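Local coordinates for protein pyrrolysyl-tRNA synthetase (Desulfitobacterium hafniense, PDB 3DSQ) that probably attaches pyrrolysine to its cognate tRNA in an ATP-dependent reaction, as a homodimeric class II aminoacyl-tRNA synthetase, at residues R21-A27 / I49-M54; H60-L64 / L280-L285; L76-L80 / V198-A202; T94-K100 / G123-P129; E206-V210 / V221-G226. One frame throughout, in Å; residues are numbered along the deposited sequence.

Contact 1: R21-A27 / I49-M54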
# COMPACT_ATOMS: atom_id res chain seq x y z
N ARG B 21 -24.48 14.76 2.25
CA ARG B 21 -24.12 15.05 0.88
C ARG B 21 -23.17 16.26 0.82
O ARG B 21 -22.13 16.22 0.17
CB ARG B 21 -25.40 15.32 0.06
CG ARG B 21 -25.18 15.67 -1.41
CD ARG B 21 -24.25 14.69 -2.10
NE ARG B 21 -24.23 14.88 -3.55
CZ ARG B 21 -23.45 14.21 -4.38
NH1 ARG B 21 -22.61 13.28 -3.92
NH2 ARG B 21 -23.51 14.45 -5.69
N LEU B 22 -23.52 17.32 1.53
CA LEU B 22 -22.70 18.51 1.57
C LEU B 22 -21.34 18.20 2.16
O LEU B 22 -20.33 18.81 1.78
CB LEU B 22 -23.41 19.61 2.38
CG LEU B 22 -24.73 20.10 1.77
CD1 LEU B 22 -25.33 21.16 2.66
CD2 LEU B 22 -24.50 20.65 0.35
N LYS B 23 -21.30 17.25 3.10
CA LYS B 23 -20.03 16.88 3.72
C LYS B 23 -19.15 16.12 2.74
O LYS B 23 -17.95 16.37 2.67
CB LYS B 23 -20.26 16.03 4.98
CG LYS B 23 -19.83 16.72 6.27
CD LYS B 23 -19.56 15.71 7.39
CE LYS B 23 -19.10 16.42 8.66
NZ LYS B 23 -18.73 15.45 9.74
N GLU B 24 -19.74 15.20 1.99
CA GLU B 24 -18.99 14.42 1.00
C GLU B 24 -18.40 15.35 -0.06
O GLU B 24 -17.36 15.04 -0.66
CB GLU B 24 -19.89 13.44 0.26
CG GLU B 24 -20.74 12.53 1.11
CD GLU B 24 -21.54 11.57 0.25
OE1 GLU B 24 -22.07 12.01 -0.79
OE2 GLU B 24 -21.63 10.38 0.61
N LEU B 25 -19.10 16.45 -0.31
CA LEU B 25 -18.67 17.43 -1.29
C LEU B 25 -17.78 18.48 -0.66
O LEU B 25 -17.46 19.50 -1.27
CB LEU B 25 -19.90 18.11 -1.92
CG LEU B 25 -20.83 17.15 -2.65
CD1 LEU B 25 -22.07 17.87 -3.18
CD2 LEU B 25 -20.06 16.50 -3.77
N ASN B 26 -17.36 18.23 0.58
CA ASN B 26 -16.50 19.13 1.31
C ASN B 26 -17.01 20.56 1.47
O ASN B 26 -16.27 21.53 1.25
CB ASN B 26 -15.09 19.15 0.69
CG ASN B 26 -14.34 17.85 0.91
OD1 ASN B 26 -14.36 17.29 2.02
ND2 ASN B 26 -13.68 17.36 -0.12
N ALA B 27 -18.27 20.69 1.86
CA ALA B 27 -18.86 22.01 2.08
C ALA B 27 -18.19 22.60 3.32
O ALA B 27 -17.54 21.88 4.08
CB ALA B 27 -20.36 21.88 2.30
N ILE B 49 -26.21 25.00 -3.58
CA ILE B 49 -24.90 24.79 -2.97
C ILE B 49 -24.28 23.49 -3.49
O ILE B 49 -23.11 23.45 -3.85
CB ILE B 49 -25.01 24.74 -1.43
CG1 ILE B 49 -25.44 26.11 -0.91
CG2 ILE B 49 -23.67 24.31 -0.82
CD1 ILE B 49 -25.66 26.15 0.59
N GLU B 50 -25.08 22.42 -3.54
CA GLU B 50 -24.56 21.16 -4.04
C GLU B 50 -23.99 21.38 -5.44
O GLU B 50 -22.86 20.98 -5.73
CB GLU B 50 -25.67 20.11 -4.11
CG GLU B 50 -25.22 18.80 -4.75
CD GLU B 50 -26.37 17.84 -5.00
OE1 GLU B 50 -27.40 18.29 -5.53
OE2 GLU B 50 -26.23 16.64 -4.67
N HIS B 51 -24.78 22.03 -6.29
CA HIS B 51 -24.40 22.32 -7.66
C HIS B 51 -23.01 22.94 -7.77
O HIS B 51 -22.20 22.53 -8.60
CB HIS B 51 -25.41 23.27 -8.30
CG HIS B 51 -25.11 23.60 -9.73
ND1 HIS B 51 -25.31 22.71 -10.76
CD2 HIS B 51 -24.57 24.71 -10.29
CE1 HIS B 51 -24.91 23.25 -11.89
NE2 HIS B 51 -24.46 24.47 -11.64
N GLN B 52 -22.75 23.95 -6.94
CA GLN B 52 -21.46 24.63 -6.91
C GLN B 52 -20.36 23.70 -6.40
O GLN B 52 -19.22 23.75 -6.89
CB GLN B 52 -21.54 25.86 -6.00
CG GLN B 52 -20.20 26.56 -5.75
CD GLN B 52 -19.59 27.17 -7.01
OE1 GLN B 52 -20.21 28.02 -7.65
NE2 GLN B 52 -18.38 26.74 -7.36
N LEU B 53 -20.68 22.86 -5.42
CA LEU B 53 -19.67 21.95 -4.88
C LEU B 53 -19.32 20.88 -5.91
O LEU B 53 -18.16 20.50 -6.06
CB LEU B 53 -20.15 21.29 -3.58
CG LEU B 53 -20.40 22.26 -2.42
CD1 LEU B 53 -20.90 21.50 -1.18
CD2 LEU B 53 -19.11 23.02 -2.12
N MET B 54 -20.32 20.40 -6.64
CA MET B 54 -20.05 19.38 -7.64
C MET B 54 -19.15 19.98 -8.72
O MET B 54 -18.22 19.33 -9.20
CB MET B 54 -21.36 18.86 -8.24
CG MET B 54 -22.17 18.05 -7.22
SD MET B 54 -23.79 17.54 -7.83
CE MET B 54 -23.47 15.93 -8.32
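The last turn of helix 16-24 and the loop after it lie against one face of helix 39-68, with CA atoms nearest at L22-E50 (6.5 Å) and L25-L53 (5.9 Å). A Schellman motif closes the first helix: N26, at positive phi, is the C' residue, with A27 N bonded to L22 O (2.8 Å) and N26 N to K23 O (2.9 Å). The reversal brings A27 back beside L53, where A27 CB meets L53 CD1 at 3.5 Å. L53 sits at the middle of the apolar patch; L25 CB lies 3.6 Å from L53 CB, and L22 CD2 reaches I49 CG2 at 3.9 Å. Along the edge, R21 NE donates to E50 OE2 (2.9 Å) in a salt bridge, extended by a weaker link from R21 NH1 to E24 OE1 (3.4 Å). This is helix-helix packing within the N-terminal part of the chain. F46, one turn earlier on helix 39-68, touches R21 and L22, L32 of helix 29-32 covers L22, and N286 near the C-terminus accepts from R21.

Contact 2: H60-L64 / L280-L285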
# COMPACT_ATOMS: atom_id res chain seq x y z
N HIS B 60 -11.37 20.08 -9.74
CA HIS B 60 -10.28 19.48 -9.00
C HIS B 60 -9.82 18.21 -9.72
O HIS B 60 -8.61 17.98 -9.88
CB HIS B 60 -10.71 19.14 -7.58
CG HIS B 60 -9.58 18.75 -6.69
ND1 HIS B 60 -8.57 19.63 -6.33
CD2 HIS B 60 -9.27 17.57 -6.10
CE1 HIS B 60 -7.69 19.01 -5.57
NE2 HIS B 60 -8.09 17.76 -5.42
N LEU B 61 -10.78 17.39 -10.15
CA LEU B 61 -10.45 16.15 -10.84
C LEU B 61 -9.71 16.38 -12.16
O LEU B 61 -8.90 15.56 -12.56
CB LEU B 61 -11.71 15.31 -11.08
CG LEU B 61 -12.17 14.58 -9.81
CD1 LEU B 61 -13.44 13.78 -10.07
CD2 LEU B 61 -11.05 13.66 -9.36
N GLU B 62 -10.01 17.50 -12.83
CA GLU B 62 -9.35 17.81 -14.09
C GLU B 62 -7.86 17.95 -13.85
O GLU B 62 -7.04 17.49 -14.64
CB GLU B 62 -9.91 19.12 -14.66
CG GLU B 62 -11.23 18.94 -15.35
CD GLU B 62 -11.15 17.93 -16.48
OE1 GLU B 62 -10.34 18.15 -17.41
OE2 GLU B 62 -11.88 16.92 -16.43
N GLN B 63 -7.53 18.60 -12.75
CA GLN B 63 -6.16 18.82 -12.34
C GLN B 63 -5.47 17.45 -12.20
O GLN B 63 -4.31 17.27 -12.60
CB GLN B 63 -6.19 19.56 -11.00
CG GLN B 63 -4.85 19.81 -10.34
CD GLN B 63 -5.02 20.43 -8.97
OE1 GLN B 63 -5.46 21.58 -8.84
NE2 GLN B 63 -4.70 19.66 -7.93
N LEU B 64 -6.21 16.49 -11.65
CA LEU B 64 -5.70 15.15 -11.45
C LEU B 64 -5.45 14.42 -12.77
O LEU B 64 -4.42 13.77 -12.93
CB LEU B 64 -6.69 14.36 -10.57
CG LEU B 64 -6.57 12.85 -10.33
CD1 LEU B 64 -7.07 12.13 -11.55
CD2 LEU B 64 -5.15 12.46 -10.00
N LEU B 280 -12.02 10.16 -4.91
CA LEU B 280 -10.77 10.10 -5.65
C LEU B 280 -10.12 11.46 -5.46
O LEU B 280 -10.72 12.48 -5.79
CB LEU B 280 -11.00 9.85 -7.14
CG LEU B 280 -9.91 9.20 -7.99
CD1 LEU B 280 -10.02 9.74 -9.41
CD2 LEU B 280 -8.52 9.44 -7.44
N ASP B 281 -8.91 11.47 -4.91
CA ASP B 281 -8.16 12.71 -4.69
C ASP B 281 -9.01 13.78 -3.99
O ASP B 281 -8.99 14.96 -4.36
CB ASP B 281 -7.63 13.20 -6.04
CG ASP B 281 -6.57 14.30 -5.91
OD1 ASP B 281 -5.87 14.37 -4.88
OD2 ASP B 281 -6.43 15.09 -6.86
N GLY B 282 -9.76 13.35 -2.97
CA GLY B 282 -10.60 14.25 -2.20
C GLY B 282 -11.95 14.58 -2.80
O GLY B 282 -12.71 15.31 -2.19
N VAL B 283 -12.28 14.04 -3.97
CA VAL B 283 -13.55 14.34 -4.62
C VAL B 283 -14.53 13.16 -4.67
O VAL B 283 -14.17 12.09 -5.12
CB VAL B 283 -13.32 14.84 -6.07
CG1 VAL B 283 -14.63 15.27 -6.69
CG2 VAL B 283 -12.32 16.00 -6.08
N ARG B 284 -15.77 13.37 -4.21
CA ARG B 284 -16.79 12.31 -4.23
C ARG B 284 -17.07 12.09 -5.71
O ARG B 284 -17.28 13.05 -6.45
CB ARG B 284 -18.05 12.78 -3.50
CG ARG B 284 -19.18 11.75 -3.46
CD ARG B 284 -18.89 10.57 -2.53
NE ARG B 284 -20.04 9.67 -2.48
CZ ARG B 284 -20.34 8.75 -3.39
NH1 ARG B 284 -19.56 8.57 -4.45
NH2 ARG B 284 -21.45 8.04 -3.26
N LEU B 285 -17.10 10.84 -6.15
CA LEU B 285 -17.28 10.56 -7.57
C LEU B 285 -18.66 10.71 -8.22
O LEU B 285 -18.74 11.04 -9.41
CB LEU B 285 -16.72 9.18 -7.89
CG LEU B 285 -15.19 9.11 -7.69
CD1 LEU B 285 -14.73 7.67 -7.71
CD2 LEU B 285 -14.48 9.94 -8.77
O HOH W 1 -6.53 17.49 -8.47
O HOH W 2 -6.15 16.54 -3.66
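A tight hairpin turn near the C-terminus packs on helix 39-68 in a buried contact with a leucine-rich side and a hydrated polar side. L280 to V283 form a type I' beta turn, with D281 and G282 at positive phi and paired bonds from L280 N to V283 O and V283 N to L280 O, both 2.9 Å. L61 is the main apolar knob: its CD1 lies 3.9 Å from V283 CG1 and 4.2 Å from L285 CD2, its CD2 4.1 Å from L280 CD1. The second subunit closes over this side, its L145 on L61 and its V90 on L64. On the polar side, one water donates to H60 O (2.6 Å) and D281 OD2 (2.9 Å); another donates to D281 OD1 (2.5 Å) and lies 2.9 Å from H60 NE2, hydrogen-bonded to it. D281 also accepts from A72 N and pairs with K68. A buried carboxylate is thus satisfied by backbone, lysine and water together, tying the turn to the region where helix 39-68 ends.

Contact 3: L76-L80 / V198-A202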
# COMPACT_ATOMS: atom_id res chain seq x y z
N LEU B 76 1.57 12.40 -1.41
CA LEU B 76 2.06 12.61 -0.06
C LEU B 76 3.04 11.49 0.28
O LEU B 76 4.11 11.74 0.84
CB LEU B 76 0.88 12.58 0.93
CG LEU B 76 0.94 13.34 2.26
CD1 LEU B 76 0.29 12.49 3.33
CD2 LEU B 76 2.35 13.69 2.64
N GLU B 77 2.66 10.26 -0.05
CA GLU B 77 3.50 9.10 0.23
C GLU B 77 4.90 9.20 -0.39
O GLU B 77 5.90 8.91 0.27
CB GLU B 77 2.82 7.81 -0.25
CG GLU B 77 1.83 7.24 0.74
CD GLU B 77 1.29 5.89 0.33
OE1 GLU B 77 2.00 5.15 -0.39
OE2 GLU B 77 0.15 5.54 0.73
N GLU B 78 4.97 9.59 -1.66
CA GLU B 78 6.27 9.71 -2.29
C GLU B 78 7.04 10.87 -1.68
O GLU B 78 8.25 10.78 -1.47
CB GLU B 78 6.12 9.93 -3.80
CG GLU B 78 7.46 9.84 -4.54
CD GLU B 78 7.37 10.31 -5.98
OE1 GLU B 78 6.68 9.65 -6.78
OE2 GLU B 78 8.00 11.33 -6.30
N LYS B 79 6.33 11.95 -1.39
CA LYS B 79 6.89 13.16 -0.79
C LYS B 79 7.56 12.90 0.55
O LYS B 79 8.67 13.36 0.81
CB LYS B 79 5.78 14.20 -0.61
CG LYS B 79 6.19 15.49 0.11
CD LYS B 79 7.09 16.39 -0.74
CE LYS B 79 7.49 17.64 0.03
NZ LYS B 79 8.38 18.56 -0.75
N LEU B 80 6.87 12.15 1.41
CA LEU B 80 7.40 11.83 2.73
C LEU B 80 8.59 10.88 2.65
O LEU B 80 9.56 11.04 3.38
CB LEU B 80 6.30 11.23 3.61
CG LEU B 80 5.07 12.10 3.90
CD1 LEU B 80 4.10 11.33 4.78
CD2 LEU B 80 5.49 13.39 4.58
N VAL B 198 8.96 15.55 8.70
CA VAL B 198 7.71 15.04 8.16
C VAL B 198 6.67 16.12 7.87
O VAL B 198 6.16 16.22 6.75
CB VAL B 198 7.09 14.00 9.12
CG1 VAL B 198 5.72 13.57 8.62
CG2 VAL B 198 8.01 12.78 9.22
N LEU B 199 6.38 16.93 8.87
CA LEU B 199 5.39 17.99 8.71
C LEU B 199 5.81 18.99 7.64
O LEU B 199 4.95 19.57 6.96
CB LEU B 199 5.15 18.68 10.05
CG LEU B 199 4.54 17.72 11.08
CD1 LEU B 199 4.48 18.39 12.43
CD2 LEU B 199 3.15 17.30 10.62
N GLU B 200 7.11 19.19 7.47
CA GLU B 200 7.58 20.13 6.45
C GLU B 200 7.35 19.52 5.08
O GLU B 200 6.88 20.19 4.16
CB GLU B 200 9.06 20.44 6.63
CG GLU B 200 9.60 21.40 5.58
CD GLU B 200 8.85 22.73 5.55
OE1 GLU B 200 8.98 23.47 4.55
OE2 GLU B 200 8.13 23.05 6.53
N ALA B 201 7.67 18.24 4.95
CA ALA B 201 7.47 17.56 3.68
C ALA B 201 5.97 17.46 3.37
O ALA B 201 5.58 17.42 2.21
CB ALA B 201 8.10 16.17 3.72
N ALA B 202 5.15 17.42 4.42
CA ALA B 202 3.70 17.31 4.25
C ALA B 202 3.00 18.65 4.06
O ALA B 202 1.77 18.73 4.07
CB ALA B 202 3.08 16.59 5.45
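Small residues at the C-terminal end of helix 187-201 receive larger ones from helix 72-85. The backbones come close, with CA atoms 5.8 Å apart at L80-A201 and 6.6 Å at L76-A202, a spacing that the methyl side chains of A201 and A202 permit. L80 is the principal bump. Its CD2 settles in a hollow edged by V198, A201 and A202, 3.6 Å from V198 O, 3.9 Å from A201 CB, and 4.1 Å from both V198 CG1 and A202 CB. One turn earlier, L76 CD2 touches A202 CB at 4.1 Å and extends the apolar patch. A201, whose CA-to-CB bond points toward helix 72-85, is met by both L80 and K79. The aliphatic part of K79 lies along the solvent-exposed edge: its CE is 2.9 Å from A201 O, a tight approach, and 4.0 Å from A201 CB. A202 N still bonds to V198 O (2.8 Å), although A202 is the first residue to leave helical geometry. The interface is small, 228 Å² in all, and made by packing alone. The two helices lie together on the large mixed sheet: L80 and V198 both rest on L175 of strand 171-180, and V198 also touches F255 of strand 250-256. L257 of helix 257-265 touches L76 and L80, while R264 of that helix donates to A202 O.

Contact 4: T94-K100 / G123-P129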
# COMPACT_ATOMS: atom_id res chain seq x y z
N THR B 94 6.98 -4.44 5.02
CA THR B 94 6.73 -5.70 5.71
C THR B 94 5.30 -6.26 5.60
O THR B 94 4.37 -5.59 5.13
CB THR B 94 7.09 -5.52 7.22
OG1 THR B 94 6.24 -4.54 7.81
CG2 THR B 94 8.54 -5.03 7.37
N PRO B 95 5.11 -7.52 6.03
CA PRO B 95 3.79 -8.16 5.96
C PRO B 95 2.65 -7.37 6.60
O PRO B 95 2.81 -6.77 7.66
CB PRO B 95 4.01 -9.50 6.68
CG PRO B 95 5.46 -9.77 6.50
CD PRO B 95 6.08 -8.40 6.69
N THR B 96 1.51 -7.37 5.94
CA THR B 96 0.34 -6.72 6.51
C THR B 96 -0.39 -7.77 7.35
O THR B 96 -1.24 -7.44 8.17
CB THR B 96 -0.60 -6.18 5.44
OG1 THR B 96 -1.04 -7.26 4.61
CG2 THR B 96 0.13 -5.15 4.57
N ILE B 97 -0.06 -9.05 7.15
CA ILE B 97 -0.68 -10.12 7.95
C ILE B 97 0.35 -10.48 9.03
O ILE B 97 1.46 -10.90 8.71
CB ILE B 97 -0.99 -11.39 7.10
CG1 ILE B 97 -2.02 -11.05 6.02
CG2 ILE B 97 -1.56 -12.52 8.01
CD1 ILE B 97 -2.21 -12.13 4.96
N ILE B 98 0.00 -10.29 10.29
CA ILE B 98 0.93 -10.62 11.38
C ILE B 98 0.33 -11.70 12.29
O ILE B 98 -0.85 -12.05 12.17
CB ILE B 98 1.29 -9.37 12.22
CG1 ILE B 98 0.05 -8.85 12.94
CG2 ILE B 98 1.86 -8.27 11.31
CD1 ILE B 98 0.35 -7.77 13.97
N THR B 99 1.13 -12.24 13.20
CA THR B 99 0.65 -13.29 14.09
C THR B 99 0.12 -12.77 15.42
O THR B 99 0.38 -11.63 15.82
CB THR B 99 1.75 -14.33 14.40
OG1 THR B 99 2.76 -13.73 15.23
CG2 THR B 99 2.39 -14.84 13.12
N LYS B 100 -0.65 -13.64 16.09
CA LYS B 100 -1.24 -13.35 17.39
C LYS B 100 -0.14 -13.15 18.44
O LYS B 100 -0.27 -12.33 19.34
CB LYS B 100 -2.15 -14.52 17.80
CG LYS B 100 -2.81 -14.37 19.17
CD LYS B 100 -3.80 -15.51 19.44
CE LYS B 100 -4.52 -15.29 20.76
NZ LYS B 100 -5.59 -16.31 21.05
N GLY B 123 -7.42 -18.25 13.95
CA GLY B 123 -6.98 -18.21 15.33
C GLY B 123 -5.60 -17.65 15.62
O GLY B 123 -5.34 -17.21 16.74
N LYS B 124 -4.71 -17.65 14.62
CA LYS B 124 -3.35 -17.18 14.83
C LYS B 124 -2.89 -16.02 13.96
O LYS B 124 -1.80 -15.50 14.15
CB LYS B 124 -2.38 -18.34 14.61
CG LYS B 124 -2.36 -18.83 13.17
CD LYS B 124 -1.34 -19.93 12.95
CE LYS B 124 -1.23 -20.28 11.46
NZ LYS B 124 -2.53 -20.75 10.88
N LYS B 125 -3.72 -15.62 12.99
CA LYS B 125 -3.33 -14.53 12.10
C LYS B 125 -4.34 -13.40 12.06
O LYS B 125 -5.54 -13.63 12.22
CB LYS B 125 -3.12 -15.07 10.68
CG LYS B 125 -2.14 -16.22 10.58
CD LYS B 125 -1.94 -16.64 9.13
CE LYS B 125 -1.08 -17.90 9.02
NZ LYS B 125 0.28 -17.73 9.62
N CYS B 126 -3.85 -12.18 11.86
CA CYS B 126 -4.70 -11.01 11.78
C CYS B 126 -4.03 -9.92 10.95
O CYS B 126 -2.84 -9.97 10.69
CB CYS B 126 -5.01 -10.46 13.18
SG CYS B 126 -3.59 -9.73 14.05
N LEU B 127 -4.82 -8.93 10.55
CA LEU B 127 -4.27 -7.81 9.80
C LEU B 127 -3.63 -6.87 10.80
O LEU B 127 -4.22 -6.53 11.83
CB LEU B 127 -5.38 -7.09 9.02
CG LEU B 127 -5.99 -7.88 7.86
CD1 LEU B 127 -7.10 -7.09 7.19
CD2 LEU B 127 -4.88 -8.22 6.87
N ARG B 128 -2.40 -6.44 10.51
CA ARG B 128 -1.69 -5.54 11.40
C ARG B 128 -2.49 -4.28 11.71
O ARG B 128 -3.03 -3.64 10.81
CB ARG B 128 -0.33 -5.14 10.79
CG ARG B 128 -0.42 -4.24 9.56
CD ARG B 128 0.96 -4.01 8.95
NE ARG B 128 0.92 -3.12 7.79
CZ ARG B 128 1.92 -2.98 6.92
NH1 ARG B 128 3.04 -3.67 7.07
NH2 ARG B 128 1.79 -2.12 5.91
N PRO B 129 -2.61 -3.92 13.00
CA PRO B 129 -3.34 -2.72 13.41
C PRO B 129 -2.35 -1.56 13.45
O PRO B 129 -2.75 -0.40 13.51
CB PRO B 129 -3.85 -3.09 14.80
CG PRO B 129 -2.73 -3.88 15.34
CD PRO B 129 -2.35 -4.79 14.16
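Strands 97-99 and 125-127 form a small two-stranded antiparallel sheet beside the large sheet of the class II synthetase core, whose strand 150-159 bonds to the R128 backbone through Y159. I98 and C126 are its hydrogen-bonded pair: I98 N donates to C126 O (2.9 Å) and C126 N to I98 O (3.0 Å). Beyond them, R128 N donates to T96 O (2.8 Å) and K100 N to K124 O (2.9 Å). The non-hydrogen-bonded pairs, I97-L127 and T99-K125, bring CA atoms to 4.7 and 4.6 Å, and CA-H...O contacts fill the gaps, as between T99 CA and K124 O (3.3 Å). T99 also N-caps helix 100-104, its OG1 accepting from A102 N. On the face of I98 and C126, I98 CG1 lies 3.9 Å from C126 SG and I98 CD1 4.0 Å from P129 CD. R128 is held by T157 O at NE and by E154 in a salt bridge at NH1; E154 also accepts from T94 OG1. T96 OG1 and I97 N bond to E171 of the second subunit, so this sheet borders the dimer interface. From R128, NH1 gives P95 O a weak bond (3.2 Å), while T96 CG2 lies over one guanidinium face, 3.7 Å from R128 CZ.

Contact 5: E206-V210 / V221-G226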
# COMPACT_ATOMS: atom_id res chain seq x y z
N GLU B 206 2.01 24.76 10.65
CA GLU B 206 1.42 25.18 11.92
C GLU B 206 1.14 23.95 12.79
O GLU B 206 0.23 23.17 12.48
CB GLU B 206 0.10 25.92 11.70
CG GLU B 206 0.19 27.17 10.83
CD GLU B 206 -1.09 27.99 10.86
OE1 GLU B 206 -2.17 27.41 10.62
OE2 GLU B 206 -1.02 29.21 11.13
N PHE B 207 1.90 23.79 13.87
CA PHE B 207 1.70 22.65 14.76
C PHE B 207 2.44 22.83 16.08
O PHE B 207 3.37 23.64 16.17
CB PHE B 207 2.18 21.37 14.08
CG PHE B 207 3.66 21.36 13.81
CD1 PHE B 207 4.55 20.85 14.75
CD2 PHE B 207 4.16 21.89 12.63
CE1 PHE B 207 5.92 20.87 14.52
CE2 PHE B 207 5.53 21.91 12.39
CZ PHE B 207 6.41 21.40 13.33
N GLU B 208 2.02 22.08 17.09
CA GLU B 208 2.65 22.16 18.40
C GLU B 208 3.04 20.76 18.90
O GLU B 208 2.42 19.76 18.53
CB GLU B 208 1.70 22.83 19.41
CG GLU B 208 0.45 22.02 19.72
CD GLU B 208 -0.43 22.70 20.76
OE1 GLU B 208 0.09 23.06 21.84
OE2 GLU B 208 -1.65 22.87 20.50
N LEU B 209 4.05 20.71 19.75
CA LEU B 209 4.52 19.44 20.30
C LEU B 209 4.04 19.30 21.74
O LEU B 209 4.36 20.12 22.59
CB LEU B 209 6.05 19.40 20.24
CG LEU B 209 6.60 19.74 18.85
CD1 LEU B 209 8.11 19.85 18.90
CD2 LEU B 209 6.18 18.68 17.85
N VAL B 210 3.28 18.25 22.00
CA VAL B 210 2.75 18.02 23.34
C VAL B 210 3.42 16.82 23.99
O VAL B 210 3.25 15.68 23.55
CB VAL B 210 1.23 17.78 23.30
CG1 VAL B 210 0.71 17.49 24.70
CG2 VAL B 210 0.54 18.99 22.71
N VAL B 221 5.40 12.07 23.00
CA VAL B 221 5.35 13.38 22.36
C VAL B 221 4.27 13.37 21.29
O VAL B 221 4.45 12.80 20.22
CB VAL B 221 6.70 13.74 21.71
CG1 VAL B 221 6.58 15.04 20.92
CG2 VAL B 221 7.77 13.88 22.78
N ASP B 222 3.14 14.01 21.58
CA ASP B 222 2.02 14.08 20.65
C ASP B 222 2.03 15.36 19.83
O ASP B 222 1.84 16.45 20.38
CB ASP B 222 0.70 13.96 21.41
CG ASP B 222 0.53 12.60 22.07
OD1 ASP B 222 -0.42 12.43 22.86
OD2 ASP B 222 1.35 11.70 21.79
N VAL B 223 2.25 15.23 18.53
CA VAL B 223 2.27 16.39 17.64
C VAL B 223 0.83 16.79 17.29
O VAL B 223 -0.00 15.93 17.01
CB VAL B 223 3.03 16.08 16.33
CG1 VAL B 223 3.17 17.35 15.51
CG2 VAL B 223 4.40 15.50 16.65
N MET B 224 0.55 18.09 17.32
CA MET B 224 -0.80 18.56 17.03
C MET B 224 -0.91 19.97 16.48
O MET B 224 0.01 20.78 16.57
CB MET B 224 -1.65 18.50 18.30
CG MET B 224 -1.53 17.21 19.10
SD MET B 224 -2.84 17.10 20.30
CE MET B 224 -2.43 18.47 21.36
N LYS B 225 -2.07 20.25 15.89
CA LYS B 225 -2.38 21.56 15.35
C LYS B 225 -3.65 21.91 16.10
O LYS B 225 -4.71 21.33 15.86
CB LYS B 225 -2.66 21.47 13.84
CG LYS B 225 -2.86 22.82 13.17
CD LYS B 225 -3.15 22.65 11.69
CE LYS B 225 -3.43 23.99 11.01
NZ LYS B 225 -3.72 23.83 9.56
N GLY B 226 -3.55 22.85 17.04
CA GLY B 226 -4.71 23.20 17.83
C GLY B 226 -5.13 21.96 18.60
O GLY B 226 -4.28 21.29 19.21
O HOH W 3 -0.55 24.71 8.63
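V221, beside strand 208-213, sends its CA-H to V210 O (3.3 Å), and its CG1 brushes L209 CB at 4.4 Å; its buried side chain packs on L191 of helix 187-201. D222 forms a hydrogen-bonded pair with V210: D222 N donates to V210 O (2.6 Å) and V210 N to D222 O (2.8 Å). V223 follows in a non-hydrogen-bonded pair with L209, their CA atoms 4.6 Å apart. Its CG2 meets L209 CD2 (3.8 Å) and its CG1 meets F207 CD1 (3.8 Å), an apolar cluster backed by L199 of helix 187-201. The two strands are the arms of an antiparallel beta hairpin, with 208-213 an edge strand of the large mixed sheet within this chain and 219-225 bonded on its other edge to strand 228-236, where the V223 backbone is hydrogen-bonded to L230 and A231. M224 turns to the face shared with E208 and V210. M224 N donates to E208 O (2.8 Å). E208 N donates to M224 O over a very short 2.4 Å. M224 CE presses on V210 CG2 at 3.3 Å. K225 runs out extended past E206, its CG 3.2 Å from E206 O; its NZ stays 4.0 Å from E206 OE1, and a water accepts weakly from both K225 NZ (3.4 Å) and E206 N (3.3 Å). G226 leaves the strand at positive phi, its O 3.3 Å from E208 OE2, two acceptors without a bond between them.

Contacts 2 and 3 are buried, contacts 1 and 4 partly so, and contact 5 lies at the surface. Contacts 1 and 2 use successive parts of helix 39-68 and touch mainly through R284, which approaches R21, E24 and L25, and also where N26 nears G282. Contacts 3 and 5 meet where L199 packs on F207 and V223 of the hairpin. The contacts that involve helices depend on aliphatic packing, with alanines in contacts 1 and 3, a salt bridge added in contact 1 and water bridges to a buried aspartate in contact 2; backbone hydrogen bonds join contacts 4 and 5, on opposite sides of the chain's centre. Contacts 2 and 4 border the second subunit, which reaches contact 3 only at E78 and touches neither contact 1 nor contact 5.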